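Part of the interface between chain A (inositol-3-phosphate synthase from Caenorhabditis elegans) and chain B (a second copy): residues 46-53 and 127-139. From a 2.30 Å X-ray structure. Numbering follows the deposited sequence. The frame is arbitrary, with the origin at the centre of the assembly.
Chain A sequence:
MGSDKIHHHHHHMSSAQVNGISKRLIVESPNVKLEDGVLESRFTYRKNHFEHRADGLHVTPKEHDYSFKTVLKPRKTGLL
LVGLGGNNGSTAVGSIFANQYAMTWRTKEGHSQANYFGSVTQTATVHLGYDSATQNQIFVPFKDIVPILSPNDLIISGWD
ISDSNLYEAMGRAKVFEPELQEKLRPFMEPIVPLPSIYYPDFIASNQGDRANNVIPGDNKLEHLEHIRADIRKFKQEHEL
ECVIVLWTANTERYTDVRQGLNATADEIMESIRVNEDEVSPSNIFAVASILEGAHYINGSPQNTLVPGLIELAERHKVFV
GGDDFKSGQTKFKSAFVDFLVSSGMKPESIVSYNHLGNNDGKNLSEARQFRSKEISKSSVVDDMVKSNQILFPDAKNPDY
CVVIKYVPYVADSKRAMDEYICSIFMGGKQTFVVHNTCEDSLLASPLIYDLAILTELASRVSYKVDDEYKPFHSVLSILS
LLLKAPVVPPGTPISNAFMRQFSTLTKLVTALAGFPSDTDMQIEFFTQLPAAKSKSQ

Chain A, residues 46-53: RKNHFEHR
Chain B, residues 127-139: HLGYDSATQNQIF

Residues 46-53 of chain A form one extended strand. It crosses strand 127-131 of chain B at 64°, with axes 6.3 Å apart at closest. Chain B then turns through 132-135 and returns as strand 136-139; Ile B138 N donates to Gly B129 O at 2.6 Å. CA atoms pair Asn A48 with Gly B129 and Phe A50 with Asp B131, both at 6.1 Å.

Alternation sends Asn A48, Phe A50 and His A52 toward chain B, all with chi1 m. His A49 and Glu A51 point away. Asn A48 (chi2 -32°) donates from ND2 to Leu B128 O at 2.9 Å.

Phe A50 (chi1 -51°, chi2 90°) is the central contact. Ile B138 (m, m) lays CG1 over one face of the Phe A50 ring, 3.7 Å from its centroid. Tyr B130 O lies at the edge of the Phe A50 ring, 3.5 Å from Phe A50 CE1. Gly B129 has phi/psi 140/-161; an ideal CB there would sit 3.5 Å from Phe A50 CZ.

His A52 (chi2 -92°) donates from NE2 to Asp B131 OD2 at 2.8 Å. Asp B131 is t, and its OD2 also accepts from Thr B134 OG1 (2.6 Å; chi1 p), which braces the carboxylate.

Lys A47 (t, t, t, p) brings NZ to 2.5 Å from water 1, which donates to Asn A48 O and accepts from Tyr B130 N. Water 3 links Phe A50 O to Asp B131 OD1.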

# COMPACT_ATOMS: atom_id res chain seq x y z
N ARG A 46 44.40 1.37 -5.33
CA ARG A 46 44.28 2.46 -6.30
C ARG A 46 43.51 3.64 -5.74
O ARG A 46 42.31 3.54 -5.51
CB ARG A 46 43.56 1.98 -7.57
CG ARG A 46 44.21 0.82 -8.33
CD ARG A 46 43.70 0.76 -9.75
NE ARG A 46 43.80 -0.53 -10.41
CZ ARG A 46 42.78 -1.39 -10.56
NH1 ARG A 46 41.57 -1.13 -10.07
NH2 ARG A 46 43.00 -2.53 -11.20
N LYS A 47 44.18 4.76 -5.54
CA LYS A 47 43.55 5.95 -4.93
C LYS A 47 43.81 7.19 -5.76
O LYS A 47 44.94 7.43 -6.18
CB LYS A 47 44.03 6.18 -3.49
CG LYS A 47 43.48 7.44 -2.86
CD LYS A 47 43.78 7.56 -1.38
CE LYS A 47 43.79 9.03 -0.92
NZ LYS A 47 42.52 9.81 -1.15
N ASN A 48 42.76 7.96 -6.00
CA ASN A 48 42.91 9.23 -6.66
C ASN A 48 43.30 10.33 -5.67
O ASN A 48 42.84 10.34 -4.55
CB ASN A 48 41.60 9.62 -7.36
CG ASN A 48 41.38 8.85 -8.63
OD1 ASN A 48 42.34 8.51 -9.33
ND2 ASN A 48 40.10 8.59 -8.95
N HIS A 49 44.17 11.23 -6.10
CA HIS A 49 44.55 12.36 -5.29
C HIS A 49 44.20 13.63 -6.07
O HIS A 49 44.33 13.65 -7.29
CB HIS A 49 46.04 12.30 -4.98
CG HIS A 49 46.43 11.15 -4.10
ND1 HIS A 49 46.74 11.32 -2.76
CD2 HIS A 49 46.55 9.83 -4.35
CE1 HIS A 49 47.05 10.14 -2.24
NE2 HIS A 49 46.95 9.22 -3.18
N PHE A 50 43.77 14.67 -5.37
CA PHE A 50 43.15 15.81 -6.04
C PHE A 50 43.90 17.11 -5.84
O PHE A 50 44.62 17.28 -4.85
CB PHE A 50 41.67 15.97 -5.59
CG PHE A 50 40.88 14.70 -5.69
CD1 PHE A 50 40.82 13.81 -4.62
CD2 PHE A 50 40.22 14.37 -6.88
CE1 PHE A 50 40.11 12.60 -4.73
CE2 PHE A 50 39.49 13.17 -6.99
CZ PHE A 50 39.45 12.28 -5.91
N GLU A 51 43.73 18.03 -6.78
CA GLU A 51 44.24 19.38 -6.64
C GLU A 51 43.29 20.35 -7.35
O GLU A 51 42.99 20.19 -8.53
CB GLU A 51 45.66 19.50 -7.21
CG GLU A 51 46.78 18.97 -6.31
CD GLU A 51 48.17 19.17 -6.92
OE1 GLU A 51 48.43 20.23 -7.53
OE2 GLU A 51 49.02 18.26 -6.76
N HIS A 52 42.84 21.37 -6.62
CA HIS A 52 41.94 22.37 -7.18
C HIS A 52 42.73 23.54 -7.78
O HIS A 52 43.55 24.12 -7.11
CB HIS A 52 40.93 22.81 -6.13
CG HIS A 52 40.29 21.66 -5.41
ND1 HIS A 52 39.11 21.09 -5.83
CD2 HIS A 52 40.70 20.96 -4.33
CE1 HIS A 52 38.80 20.09 -5.01
NE2 HIS A 52 39.75 19.99 -4.10
N ARG A 53 42.51 23.82 -9.05
CA ARG A 53 43.19 24.92 -9.71
C ARG A 53 42.17 25.76 -10.46
O ARG A 53 41.06 25.29 -10.76
CB ARG A 53 44.25 24.41 -10.69
CG ARG A 53 45.48 23.68 -10.08
CD ARG A 53 46.37 24.51 -9.13
NE ARG A 53 46.24 24.06 -7.73
CZ ARG A 53 47.16 23.35 -7.05
NH1 ARG A 53 48.30 23.00 -7.63
NH2 ARG A 53 46.92 23.00 -5.79
N HIS B 127 31.81 8.62 -8.07
CA HIS B 127 32.70 8.77 -6.94
C HIS B 127 34.14 8.46 -7.39
O HIS B 127 34.45 7.31 -7.70
CB HIS B 127 32.24 7.82 -5.84
CG HIS B 127 32.84 8.08 -4.50
ND1 HIS B 127 32.98 7.09 -3.55
CD2 HIS B 127 33.36 9.20 -3.96
CE1 HIS B 127 33.55 7.60 -2.47
NE2 HIS B 127 33.79 8.87 -2.69
N LEU B 128 34.99 9.50 -7.44
CA LEU B 128 36.44 9.36 -7.71
C LEU B 128 37.29 9.13 -6.45
O LEU B 128 38.44 8.69 -6.56
CB LEU B 128 36.99 10.57 -8.43
CG LEU B 128 36.43 11.16 -9.72
CD1 LEU B 128 35.70 10.12 -10.58
CD2 LEU B 128 35.50 12.27 -9.33
N GLY B 129 36.74 9.47 -5.28
CA GLY B 129 37.46 9.35 -4.01
C GLY B 129 37.24 10.49 -3.02
O GLY B 129 36.27 11.25 -3.13
N TYR B 130 38.17 10.60 -2.06
CA TYR B 130 38.18 11.57 -0.97
C TYR B 130 39.38 12.54 -1.04
O TYR B 130 40.53 12.11 -1.26
CB TYR B 130 38.22 10.82 0.35
CG TYR B 130 38.13 11.73 1.56
CD1 TYR B 130 36.90 12.11 2.06
CD2 TYR B 130 39.27 12.17 2.22
CE1 TYR B 130 36.79 12.94 3.15
CE2 TYR B 130 39.17 13.00 3.32
CZ TYR B 130 37.93 13.38 3.78
OH TYR B 130 37.81 14.20 4.89
N ASP B 131 39.09 13.83 -0.85
CA ASP B 131 40.07 14.92 -0.86
C ASP B 131 40.32 15.49 0.53
O ASP B 131 39.44 16.12 1.12
CB ASP B 131 39.55 16.06 -1.74
CG ASP B 131 40.47 17.28 -1.75
OD1 ASP B 131 41.72 17.13 -1.73
OD2 ASP B 131 40.03 18.44 -1.81
N SER B 132 41.52 15.32 1.05
CA SER B 132 41.84 15.80 2.39
C SER B 132 41.75 17.30 2.57
O SER B 132 41.19 17.76 3.55
CB SER B 132 43.21 15.30 2.81
OG SER B 132 43.05 14.06 3.46
N ALA B 133 42.26 18.07 1.62
CA ALA B 133 42.21 19.53 1.74
C ALA B 133 40.80 20.01 2.03
O ALA B 133 40.58 20.66 3.04
CB ALA B 133 42.78 20.21 0.51
N THR B 134 39.83 19.64 1.20
CA THR B 134 38.45 20.10 1.40
C THR B 134 37.70 19.22 2.37
O THR B 134 36.57 19.53 2.76
CB THR B 134 37.70 20.22 0.06
OG1 THR B 134 37.78 18.98 -0.63
CG2 THR B 134 38.44 21.18 -0.91
N GLN B 135 38.33 18.12 2.79
CA GLN B 135 37.71 17.18 3.75
C GLN B 135 36.38 16.64 3.22
O GLN B 135 35.36 16.73 3.87
CB GLN B 135 37.53 17.84 5.11
CG GLN B 135 38.83 18.36 5.69
CD GLN B 135 38.66 19.11 7.00
OE1 GLN B 135 37.55 19.49 7.39
NE2 GLN B 135 39.78 19.33 7.68
N ASN B 136 36.42 16.05 2.03
CA ASN B 136 35.25 15.85 1.20
C ASN B 136 35.38 14.63 0.29
O ASN B 136 36.44 14.39 -0.30
CB ASN B 136 35.12 17.05 0.29
CG ASN B 136 33.79 17.70 0.38
OD1 ASN B 136 33.49 18.36 1.37
ND2 ASN B 136 32.98 17.54 -0.65
N GLN B 137 34.29 13.87 0.20
CA GLN B 137 34.06 12.92 -0.89
C GLN B 137 33.88 13.67 -2.23
O GLN B 137 33.16 14.67 -2.32
CB GLN B 137 32.83 12.06 -0.59
CG GLN B 137 32.92 11.17 0.66
CD GLN B 137 33.81 9.97 0.46
OE1 GLN B 137 34.83 10.04 -0.21
NE2 GLN B 137 33.43 8.84 1.07
N ILE B 138 34.59 13.20 -3.26
CA ILE B 138 34.60 13.84 -4.57
C ILE B 138 33.65 13.12 -5.51
O ILE B 138 33.88 11.97 -5.90
CB ILE B 138 36.05 13.87 -5.19
CG1 ILE B 138 37.00 14.72 -4.34
CG2 ILE B 138 36.01 14.38 -6.62
CD1 ILE B 138 36.64 16.24 -4.26
N PHE B 139 32.58 13.82 -5.89
CA PHE B 139 31.61 13.29 -6.81
C PHE B 139 31.53 14.19 -8.03
O PHE B 139 31.30 15.39 -7.91
CB PHE B 139 30.25 13.21 -6.11
CG PHE B 139 30.10 11.99 -5.21
CD1 PHE B 139 29.58 10.79 -5.72
CD2 PHE B 139 30.45 12.06 -3.86
CE1 PHE B 139 29.43 9.67 -4.90
CE2 PHE B 139 30.30 10.93 -3.03
CZ PHE B 139 29.81 9.74 -3.56
O HOH W 1 40.90 9.54 -3.02
O HOH W 2 40.10 6.59 -4.60
O HOH W 3 43.39 18.85 -2.60